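Side-chain contacts in flagellin hook IN motif family (Aeromonas hydrophila subsp. hydrophila, PDB 6XI1), which forms part of the calcium-binding, extending region of an RTX adhesin, a string of beta-sandwich repeats that probably holds the adhesive end away from the bacterium: residues 33-36 with 37-41; 90-93 with 94-97; 356-359 with 360-364. One frame throughout, in Å; residues are numbered along the deposited sequence.

Overall arrangement
Interactions 1 and 2 belong to one calcium-loaded end of the first repeat, whereas interaction 3 lies far along the elongated chain in the fourth. The centres of 33-36/37-41 and 90-93/94-97 are about 9 Å apart, and both contribute ligands to the same two calcium ions, which also take ligands from the next repeat. They touch directly: Asp38 OD1 lies 2.8 Å from Asn92 ND2 and 2.9 Å from Gln96 NE2, both probable hydrogen bonds. Interaction 3 is centred about 151 Å from the centre of interaction 1 and 147 Å from that of interaction 2. It occupies the loop of its own repeat that corresponds to the one in interaction 1.

Interaction 1: residues 33-36 with 37-41; sequences GAVT and EDEST. With CA (calcium ion), chain M; CA (calcium ion), chain L.
Glu39 reaches back over the end of strand 26-36 to hydrogen-bond with Thr36, and the turn so formed places Glu37 at two calcium ions and Asp38 at one of them. The hydrogen bonds pair the same two residues twice. Glu39 N donates to Thr36 O at 3.0 Å, the bond that closes a type II turn with Glu37 and Asp38 at its corners; Asp38 takes the positive phi, 62°, expected at the second of them. In return, Thr36 N gives its hydrogen to Glu39 OE1 at 3.0 Å, meeting the carboxylate from above its plane, 68° out, although the N-H itself points well at the oxygen. Glu39 can fold back because CG stands between its own N and carbonyl carbon (chi1 70°), and the rest of the chain then runs extended across the side chain of Thr36 at about a right angle.

Packing is slight: the carboxylate oxygen Glu39 OE2 lies 4.0 Å from Val35 CG1, while Val35 packs on Leu44 of strand 43-53.

Metal coordination uses the other face of the turn. With CG anti to the backbone N, the extended Glu37 grips the chain L calcium with both carboxylate oxygens, OE1 at 2.5 Å and OE2 at 2.6 Å. OE2 is shared, also binding the chain M calcium at 2.3 Å, so that it bridges the ions. Asp38 binds chain M calcium through OD2 alone, at 2.3 Å; its OD1 turns to Asn92. Two waters, Gln96 OE1 and Asp129 complete that shell. Because Asp129, Val127 and Asp162 bind the ions as well, the arrangement is the calcium-bridged junction between successive beta-sandwich repeats, which probably stiffens the string, as calcium does between cadherin domains.

Interaction 2: residues 90-93 with 94-97; sequences VDNS and KVQY. With CA (calcium ion), chain M; CA (calcium ion), chain L.
The chain turns sharply where Lys94 N hydrogen-bonds back to Asp91 O (3.0 Å) and Val95 N, more weakly, to Asn92 O (3.3 Å), two successive i+3 to i hydrogen bonds that carry it away from strand 85-91. This is a calcium-binding loop at the end of a beta-sandwich repeat, in which Gln96 supplies metal ligands. A bend at chi2 (-60°) brings the Gln96 amide back over the turn, where NE2 donates to Asn92 O at 2.9 Å. The bond is almost perfectly straight (179°) and lies in the plane of the Gln96 amide, though it meets the Asn92 carbonyl from above. Asn92 O thus accepts from both Gln96 and Val95. The side-chain amide of Asn92, partnered by Asp38, stands nearly perpendicular to that of Gln96 (78°). On the inner side, Val90 and Val95 meet tip to tip beside Leu44. On the outer side Lys94 bends toward Asp91, making only a long salt bridge. Held at NE2 by Asn92 O and probably also by Asp38, the Gln96 amide presents OE1 to the chain M calcium at 2.4 Å, while its backbone O binds the chain L calcium at 2.3 Å.

Interaction 3: residues 356-359 with 360-364; sequences DETN and PLLTE
Thr358 and Leu361 join in a local, mostly solvent-facing polar contact in the loop that leads from strand 344-354 into strand 361-371. Thr358 OG1 donates to Leu361 O at 2.6 Å, approaching in the carbonyl plane on a lone pair. The hydroxyl can reach because it sits between the threonine's own N and carbonyl carbon (chi1 55°), and so faces the carbonyl at the start of the strand. The cis peptide bond between Asn359 and Pro360 forms the tip of the loop between the two residues and reverses the chain.

Water 6 links both sides of the loop. It donates to Glu357 OE2 at 2.6 Å and to Thr358 OG1 at 2.7 Å, and it accepts from Thr363 N at 3.1 Å, so the first amide beyond Leu362 is met through solvent. The other carboxylate oxygen, Glu357 OE1, is taken by Thr354 N, which holds the group over the strand end.

Leu362 supplies the apolar part. Its CD2 comes within 3.4 Å of Thr358 O, a buried carbonyl oxygen with no polar partner in the model, and 4.0 Å from Glu357 CG; the leucine also packs on Val353 and Val408. Asn410 is bonded by both Asn359 OD1 and Asp356 OD1, and the Asp356 side chain lies about 6 Å from a bound calcium. The whole is a cis-proline turn joining adjacent antiparallel strands at the calcium-binding end of a cadherin-like beta-sandwich repeat.

Interaction 1: residues 33-36 with 37-41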
ATOM      1  N   GLY A  33     -11.896  45.072 -54.362  1.00 27.12           N
ATOM      2  CA  GLY A  33     -11.934  43.612 -54.406  1.00 25.22           C
ATOM      3  C   GLY A  33     -11.494  43.082 -53.065  1.00 28.68           C
ATOM      4  O   GLY A  33     -10.843  43.860 -52.301  1.00 26.48           O
ATOM      5  N   ALA A  34     -11.876  41.842 -52.782  1.00 26.91           N
ATOM      6  CA  ALA A  34     -11.638  41.197 -51.472  1.00 28.71           C
ATOM      7  C   ALA A  34     -11.331  39.730 -51.728  1.00 31.60           C
ATOM      8  O   ALA A  34     -11.957  39.132 -52.625  1.00 28.39           O
ATOM      9  CB  ALA A  34     -12.835  41.362 -50.574  1.00 29.51           C
ATOM     10  N   VAL A  35     -10.358  39.189 -50.997  1.00 26.36           N
ATOM     11  CA  VAL A  35     -10.078  37.731 -50.944  1.00 24.14           C
ATOM     12  C   VAL A  35      -9.928  37.385 -49.460  1.00 27.70           C
ATOM     13  O   VAL A  35      -9.556  38.263 -48.666  1.00 21.89           O
ATOM     14  CB  VAL A  35      -8.826  37.351 -51.760  1.00 26.00           C
ATOM     15  CG1 VAL A  35      -9.029  37.619 -53.251  1.00 28.49           C
ATOM     16  CG2 VAL A  35      -7.567  38.057 -51.250  1.00 24.93           C
ATOM     17  N   THR A  36     -10.335  36.176 -49.095  1.00 28.85           N
ATOM     18  CA  THR A  36     -10.162  35.614 -47.736  1.00 26.38           C
ATOM     19  C   THR A  36      -9.134  34.495 -47.860  1.00 23.49           C
ATOM     20  O   THR A  36      -9.247  33.642 -48.771  1.00 22.82           O
ATOM     21  CB  THR A  36     -11.511  35.187 -47.130  1.00 29.49           C
ATOM     22  OG1 THR A  36     -12.308  36.372 -47.081  1.00 29.89           O
ATOM     23  CG2 THR A  36     -11.390  34.597 -45.744  1.00 29.16           C
ATOM     24  N   GLU A  37      -8.188  34.471 -46.927  1.00 21.75           N
ATOM     25  CA  GLU A  37      -7.258  33.348 -46.724  1.00 20.59           C
ATOM     26  C   GLU A  37      -8.038  32.036 -46.801  1.00 20.90           C
ATOM     27  O   GLU A  37      -9.127  31.996 -46.206  1.00 21.34           O
ATOM     28  CB  GLU A  37      -6.583  33.530 -45.363  1.00 21.53           C
ATOM     29  CG  GLU A  37      -5.788  32.313 -44.927  1.00 21.84           C
ATOM     30  CD  GLU A  37      -5.259  32.367 -43.505  1.00 19.66           C
ATOM     31  OE1 GLU A  37      -5.345  33.421 -42.867  1.00 21.35           O
ATOM     32  OE2 GLU A  37      -4.742  31.357 -43.069  1.00 21.29           O
ATOM     33  N   ASP A  38      -7.502  31.057 -47.519  1.00 23.85           N
ATOM     34  CA  ASP A  38      -8.017  29.672 -47.686  1.00 31.77           C
ATOM     35  C   ASP A  38      -9.412  29.638 -48.358  1.00 34.58           C
ATOM     36  O   ASP A  38     -10.092  28.586 -48.246  1.00 32.39           O
ATOM     37  CB  ASP A  38      -8.022  28.936 -46.334  1.00 31.44           C
ATOM     38  CG  ASP A  38      -6.642  28.833 -45.682  1.00 31.60           C
ATOM     39  OD1 ASP A  38      -5.652  28.665 -46.407  1.00 33.11           O
ATOM     40  OD2 ASP A  38      -6.562  28.969 -44.439  1.00 32.53           O
ATOM     41  N   GLU A  39      -9.858  30.709 -49.032  1.00 35.39           N
ATOM     42  CA  GLU A  39     -11.190  30.678 -49.726  1.00 35.33           C
ATOM     43  C   GLU A  39     -11.040  29.766 -50.948  1.00 37.26           C
ATOM     44  O   GLU A  39     -12.056  29.186 -51.406  1.00 40.90           O
ATOM     45  CB  GLU A  39     -11.735  32.066 -50.090  1.00 35.34           C
ATOM     46  CG  GLU A  39     -10.966  32.756 -51.213  1.00 38.64           C
ATOM     47  CD  GLU A  39     -11.545  34.073 -51.713  1.00 39.74           C
ATOM     48  OE1 GLU A  39     -12.224  34.775 -50.912  1.00 36.63           O
ATOM     49  OE2 GLU A  39     -11.312  34.399 -52.899  1.00 42.02           O
ATOM     50  N   SER A  40      -9.809  29.619 -51.423  1.00 32.69           N
ATOM     51  CA  SER A  40      -9.435  28.879 -52.645  1.00 34.85           C
ATOM     52  C   SER A  40      -7.935  28.595 -52.593  1.00 35.68           C
ATOM     53  O   SER A  40      -7.241  29.243 -51.802  1.00 36.56           O
ATOM     54  CB  SER A  40      -9.808  29.684 -53.885  1.00 37.52           C
ATOM     55  OG  SER A  40      -9.138  30.948 -53.922  1.00 39.66           O
ATOM     56  N   THR A  41      -7.456  27.656 -53.405  1.00 34.53           N
ATOM     57  CA  THR A  41      -6.057  27.171 -53.404  1.00 40.89           C
ATOM     58  C   THR A  41      -5.728  26.699 -54.818  1.00 43.17           C
ATOM     59  O   THR A  41      -6.615  26.196 -55.500  1.00 48.98           O
ATOM     60  CB  THR A  41      -5.878  26.066 -52.347  1.00 46.70           C
ATOM     61  OG1 THR A  41      -4.545  25.569 -52.440  1.00 48.86           O
ATOM     62  CG2 THR A  41      -6.845  24.907 -52.491  1.00 47.20           C
TER
HETATM   63 CA    CA M 511      -4.871  29.044 -42.861  1.00 26.31          CA
HETATM   64 CA    CA L 510      -4.192  32.487 -40.833  1.00 19.30          CA
HETATM   65  O   HOH W   1     -13.876  36.549 -51.570  1.00 48.73           O
HETATM   66  O   HOH W   2      -6.753  28.311 -41.411  1.00 28.89           O
HETATM   67  O   HOH W   3      -4.918  26.774 -43.460  1.00 30.17           O

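Interaction 2: residues 90-93 with 94-97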
ATOM      1  N   VAL A  90      -3.005  36.284 -55.571  1.00 28.74           N
ATOM      2  CA  VAL A  90      -1.989  36.133 -54.490  1.00 27.41           C
ATOM      3  C   VAL A  90      -1.919  34.655 -54.107  1.00 26.69           C
ATOM      4  O   VAL A  90      -2.986  33.993 -54.048  1.00 26.16           O
ATOM      5  CB  VAL A  90      -2.278  37.075 -53.301  1.00 25.51           C
ATOM      6  CG1 VAL A  90      -3.580  36.725 -52.598  1.00 24.00           C
ATOM      7  CG2 VAL A  90      -1.125  37.107 -52.301  1.00 26.40           C
ATOM      8  N   ASP A  91      -0.696  34.147 -53.899  1.00 31.88           N
ATOM      9  CA  ASP A  91      -0.469  32.778 -53.366  1.00 35.01           C
ATOM     10  C   ASP A  91      -1.132  32.694 -51.987  1.00 28.25           C
ATOM     11  O   ASP A  91      -0.745  33.470 -51.100  1.00 26.91           O
ATOM     12  CB  ASP A  91       1.018  32.448 -53.276  1.00 41.47           C
ATOM     13  CG  ASP A  91       1.692  32.239 -54.626  1.00 48.99           C
ATOM     14  OD1 ASP A  91       0.998  31.837 -55.578  1.00 55.62           O
ATOM     15  OD2 ASP A  91       2.894  32.498 -54.717  1.00 52.01           O
ATOM     16  N   ASN A  92      -2.095  31.795 -51.827  1.00 28.51           N
ATOM     17  CA  ASN A  92      -2.717  31.487 -50.511  1.00 30.60           C
ATOM     18  C   ASN A  92      -1.640  31.215 -49.443  1.00 31.98           C
ATOM     19  O   ASN A  92      -1.855  31.587 -48.280  1.00 27.62           O
ATOM     20  CB  ASN A  92      -3.639  30.294 -50.631  1.00 30.22           C
ATOM     21  CG  ASN A  92      -4.508  30.128 -49.410  1.00 29.96           C
ATOM     22  OD1 ASN A  92      -5.072  31.087 -48.899  1.00 25.70           O
ATOM     23  ND2 ASN A  92      -4.629  28.894 -48.965  1.00 30.29           N
ATOM     24  N   SER A  93      -0.495  30.650 -49.834  1.00 31.29           N
ATOM     25  CA  SER A  93       0.621  30.296 -48.915  1.00 33.81           C
ATOM     26  C   SER A  93       1.186  31.562 -48.262  1.00 33.41           C
ATOM     27  O   SER A  93       1.653  31.481 -47.121  1.00 35.44           O
ATOM     28  CB  SER A  93       1.696  29.496 -49.637  1.00 36.84           C
ATOM     29  OG  SER A  93       2.376  30.306 -50.586  1.00 34.78           O
ATOM     30  N   LYS A  94       1.097  32.721 -48.918  1.00 30.31           N
ATOM     31  CA  LYS A  94       1.780  33.943 -48.454  1.00 30.09           C
ATOM     32  C   LYS A  94       0.901  34.731 -47.472  1.00 24.60           C
ATOM     33  O   LYS A  94       1.400  35.710 -46.915  1.00 22.97           O
ATOM     34  CB  LYS A  94       2.132  34.854 -49.638  1.00 36.97           C
ATOM     35  CG  LYS A  94       3.215  34.347 -50.583  1.00 43.02           C
ATOM     36  CD  LYS A  94       3.599  35.401 -51.634  1.00 50.90           C
ATOM     37  CE  LYS A  94       5.086  35.506 -51.919  1.00 58.72           C
ATOM     38  NZ  LYS A  94       5.479  34.668 -53.076  1.00 65.02           N
ATOM     39  N   VAL A  95      -0.380  34.391 -47.315  1.00 22.20           N
ATOM     40  CA  VAL A  95      -1.298  35.171 -46.435  1.00 22.57           C
ATOM     41  C   VAL A  95      -1.718  34.330 -45.223  1.00 21.95           C
ATOM     42  O   VAL A  95      -2.570  34.807 -44.466  1.00 24.65           O
ATOM     43  CB  VAL A  95      -2.516  35.681 -47.221  1.00 24.19           C
ATOM     44  CG1 VAL A  95      -2.103  36.553 -48.398  1.00 27.09           C
ATOM     45  CG2 VAL A  95      -3.394  34.532 -47.695  1.00 25.40           C
ATOM     46  N   GLN A  96      -1.101  33.168 -45.012  1.00 23.56           N
ATOM     47  CA  GLN A  96      -1.470  32.242 -43.905  1.00 24.40           C
ATOM     48  C   GLN A  96      -1.247  32.968 -42.588  1.00 23.82           C
ATOM     49  O   GLN A  96      -2.040  32.767 -41.670  1.00 21.05           O
ATOM     50  CB  GLN A  96      -0.649  30.957 -43.965  1.00 25.03           C
ATOM     51  CG  GLN A  96      -0.997  30.063 -45.150  1.00 25.34           C
ATOM     52  CD  GLN A  96      -2.433  29.619 -45.163  1.00 27.40           C
ATOM     53  OE1 GLN A  96      -2.934  28.956 -44.236  1.00 27.70           O
ATOM     54  NE2 GLN A  96      -3.136  30.025 -46.221  1.00 24.51           N
ATOM     55  N   TYR A  97      -0.240  33.850 -42.535  1.00 20.63           N
ATOM     56  CA  TYR A  97       0.187  34.544 -41.294  1.00 20.23           C
ATOM     57  C   TYR A  97      -0.915  35.464 -40.757  1.00 19.63           C
ATOM     58  O   TYR A  97      -0.824  35.874 -39.595  1.00 18.96           O
ATOM     59  CB  TYR A  97       1.473  35.329 -41.510  1.00 22.09           C
ATOM     60  CG  TYR A  97       1.278  36.624 -42.247  1.00 20.28           C
ATOM     61  CD1 TYR A  97       1.301  36.665 -43.629  1.00 22.70           C
ATOM     62  CD2 TYR A  97       1.137  37.817 -41.573  1.00 19.98           C
ATOM     63  CE1 TYR A  97       1.120  37.860 -44.316  1.00 21.76           C
ATOM     64  CE2 TYR A  97       0.910  39.012 -42.251  1.00 22.53           C
ATOM     65  CZ  TYR A  97       0.928  39.036 -43.636  1.00 23.68           C
ATOM     66  OH  TYR A  97       0.676  40.199 -44.320  1.00 24.61           O
TER
HETATM   67 CA    CA M 511      -4.871  29.044 -42.861  1.00 26.31          CA
HETATM   68 CA    CA L 510      -4.192  32.487 -40.833  1.00 19.30          CA
HETATM   69  O   HOH W   4       1.951  33.106 -44.572  1.00 24.26           O
HETATM   70  O   HOH W   2      -6.753  28.311 -41.411  1.00 28.89           O
HETATM   71  O   HOH W   3      -4.918  26.774 -43.460  1.00 30.17           O

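Interaction 3: residues 356-359 with 360-364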
ATOM      1  N   ASP A 356      13.619 -57.055  72.103  1.00 34.87           N
ATOM      2  CA  ASP A 356      14.837 -57.684  72.662  1.00 41.82           C
ATOM      3  C   ASP A 356      15.789 -58.122  71.547  1.00 44.52           C
ATOM      4  O   ASP A 356      16.805 -58.729  71.890  1.00 43.16           O
ATOM      5  CB  ASP A 356      14.466 -58.839  73.607  1.00 43.20           C
ATOM      6  CG  ASP A 356      13.918 -58.360  74.949  1.00 45.77           C
ATOM      7  OD1 ASP A 356      14.108 -57.166  75.273  1.00 44.42           O
ATOM      8  OD2 ASP A 356      13.292 -59.168  75.667  1.00 55.95           O
ATOM      9  N   GLU A 357      15.534 -57.803  70.273  1.00 40.63           N
ATOM     10  CA  GLU A 357      16.403 -58.316  69.180  1.00 41.06           C
ATOM     11  C   GLU A 357      17.757 -57.622  69.329  1.00 37.99           C
ATOM     12  O   GLU A 357      18.779 -58.227  68.989  1.00 46.15           O
ATOM     13  CB  GLU A 357      15.754 -58.150  67.793  1.00 45.57           C
ATOM     14  CG  GLU A 357      15.799 -56.727  67.223  1.00 47.80           C
ATOM     15  CD  GLU A 357      15.041 -56.440  65.917  1.00 47.03           C
ATOM     16  OE1 GLU A 357      14.144 -57.212  65.547  1.00 45.27           O
ATOM     17  OE2 GLU A 357      15.358 -55.433  65.267  1.00 39.91           O
ATOM     18  N   THR A 358      17.759 -56.381  69.805  1.00 33.59           N
ATOM     19  CA  THR A 358      18.976 -55.581  70.099  1.00 36.53           C
ATOM     20  C   THR A 358      18.641 -54.708  71.308  1.00 36.24           C
ATOM     21  O   THR A 358      17.488 -54.718  71.733  1.00 35.57           O
ATOM     22  CB  THR A 358      19.480 -54.743  68.905  1.00 40.04           C
ATOM     23  OG1 THR A 358      18.434 -53.898  68.404  1.00 39.43           O
ATOM     24  CG2 THR A 358      20.013 -55.586  67.767  1.00 42.89           C
ATOM     25  N   ASN A 359      19.609 -53.952  71.808  1.00 38.90           N
ATOM     26  CA  ASN A 359      19.453 -53.200  73.069  1.00 41.74           C
ATOM     27  C   ASN A 359      20.574 -52.176  73.112  1.00 42.38           C
ATOM     28  O   ASN A 359      21.692 -52.505  72.723  1.00 38.41           O
ATOM     29  CB  ASN A 359      19.437 -54.182  74.245  1.00 47.21           C
ATOM     30  CG  ASN A 359      18.872 -53.569  75.503  1.00 48.73           C
ATOM     31  OD1 ASN A 359      17.666 -53.335  75.612  1.00 51.10           O
ATOM     32  ND2 ASN A 359      19.746 -53.301  76.457  1.00 50.59           N
ATOM     33  N   PRO A 360      20.324 -50.908  73.516  1.00 37.57           N
ATOM     34  CA  PRO A 360      18.999 -50.451  73.951  1.00 36.60           C
ATOM     35  C   PRO A 360      18.009 -49.995  72.850  1.00 39.16           C
ATOM     36  O   PRO A 360      16.844 -49.757  73.213  1.00 35.55           O
ATOM     37  CB  PRO A 360      19.373 -49.238  74.815  1.00 36.11           C
ATOM     38  CG  PRO A 360      20.592 -48.635  74.122  1.00 35.11           C
ATOM     39  CD  PRO A 360      21.331 -49.826  73.538  1.00 36.60           C
ATOM     40  N   LEU A 361      18.456 -49.837  71.586  1.00 37.93           N
ATOM     41  CA  LEU A 361      17.557 -49.439  70.451  1.00 36.65           C
ATOM     42  C   LEU A 361      17.191 -50.646  69.594  1.00 39.25           C
ATOM     43  O   LEU A 361      18.090 -51.490  69.380  1.00 39.48           O
ATOM     44  CB  LEU A 361      18.254 -48.435  69.540  1.00 38.01           C
ATOM     45  CG  LEU A 361      18.597 -47.088  70.154  1.00 37.76           C
ATOM     46  CD1 LEU A 361      19.450 -46.285  69.194  1.00 38.08           C
ATOM     47  CD2 LEU A 361      17.333 -46.337  70.560  1.00 37.24           C
ATOM     48  N   LEU A 362      15.934 -50.710  69.137  1.00 30.56           N
ATOM     49  CA  LEU A 362      15.508 -51.548  67.997  1.00 29.55           C
ATOM     50  C   LEU A 362      15.573 -50.649  66.749  1.00 29.47           C
ATOM     51  O   LEU A 362      15.136 -49.466  66.820  1.00 27.33           O
ATOM     52  CB  LEU A 362      14.102 -52.093  68.223  1.00 30.53           C
ATOM     53  CG  LEU A 362      13.829 -52.771  69.559  1.00 30.16           C
ATOM     54  CD1 LEU A 362      12.442 -53.356  69.555  1.00 28.90           C
ATOM     55  CD2 LEU A 362      14.843 -53.877  69.853  1.00 34.24           C
ATOM     56  N   THR A 363      16.197 -51.128  65.678  1.00 25.81           N
ATOM     57  CA  THR A 363      16.440 -50.284  64.486  1.00 29.62           C
ATOM     58  C   THR A 363      16.026 -51.037  63.219  1.00 33.15           C
ATOM     59  O   THR A 363      16.090 -52.283  63.190  1.00 28.16           O
ATOM     60  CB  THR A 363      17.869 -49.767  64.407  1.00 29.91           C
ATOM     61  OG1 THR A 363      18.733 -50.828  64.000  1.00 43.16           O
ATOM     62  CG2 THR A 363      18.343 -49.199  65.717  1.00 28.37           C
ATOM     63  N   GLU A 364      15.518 -50.271  62.247  1.00 27.73           N
ATOM     64  CA  GLU A 364      15.050 -50.823  60.959  1.00 28.16           C
ATOM     65  C   GLU A 364      15.390 -49.797  59.877  1.00 26.43           C
ATOM     66  O   GLU A 364      15.343 -48.591  60.140  1.00 21.26           O
ATOM     67  CB  GLU A 364      13.570 -51.181  61.044  1.00 31.41           C
ATOM     68  CG  GLU A 364      13.030 -51.724  59.749  1.00 33.90           C
ATOM     69  CD  GLU A 364      13.557 -53.079  59.297  1.00 35.61           C
ATOM     70  OE1 GLU A 364      14.788 -53.284  59.240  1.00 43.08           O
ATOM     71  OE2 GLU A 364      12.729 -53.905  58.961  1.00 37.30           O
TER
HETATM   72  O   HOH W   5      15.060 -54.986  62.585  1.00 38.66           O
HETATM   73  O   HOH W   6      17.390 -53.952  65.862  1.00 40.84           O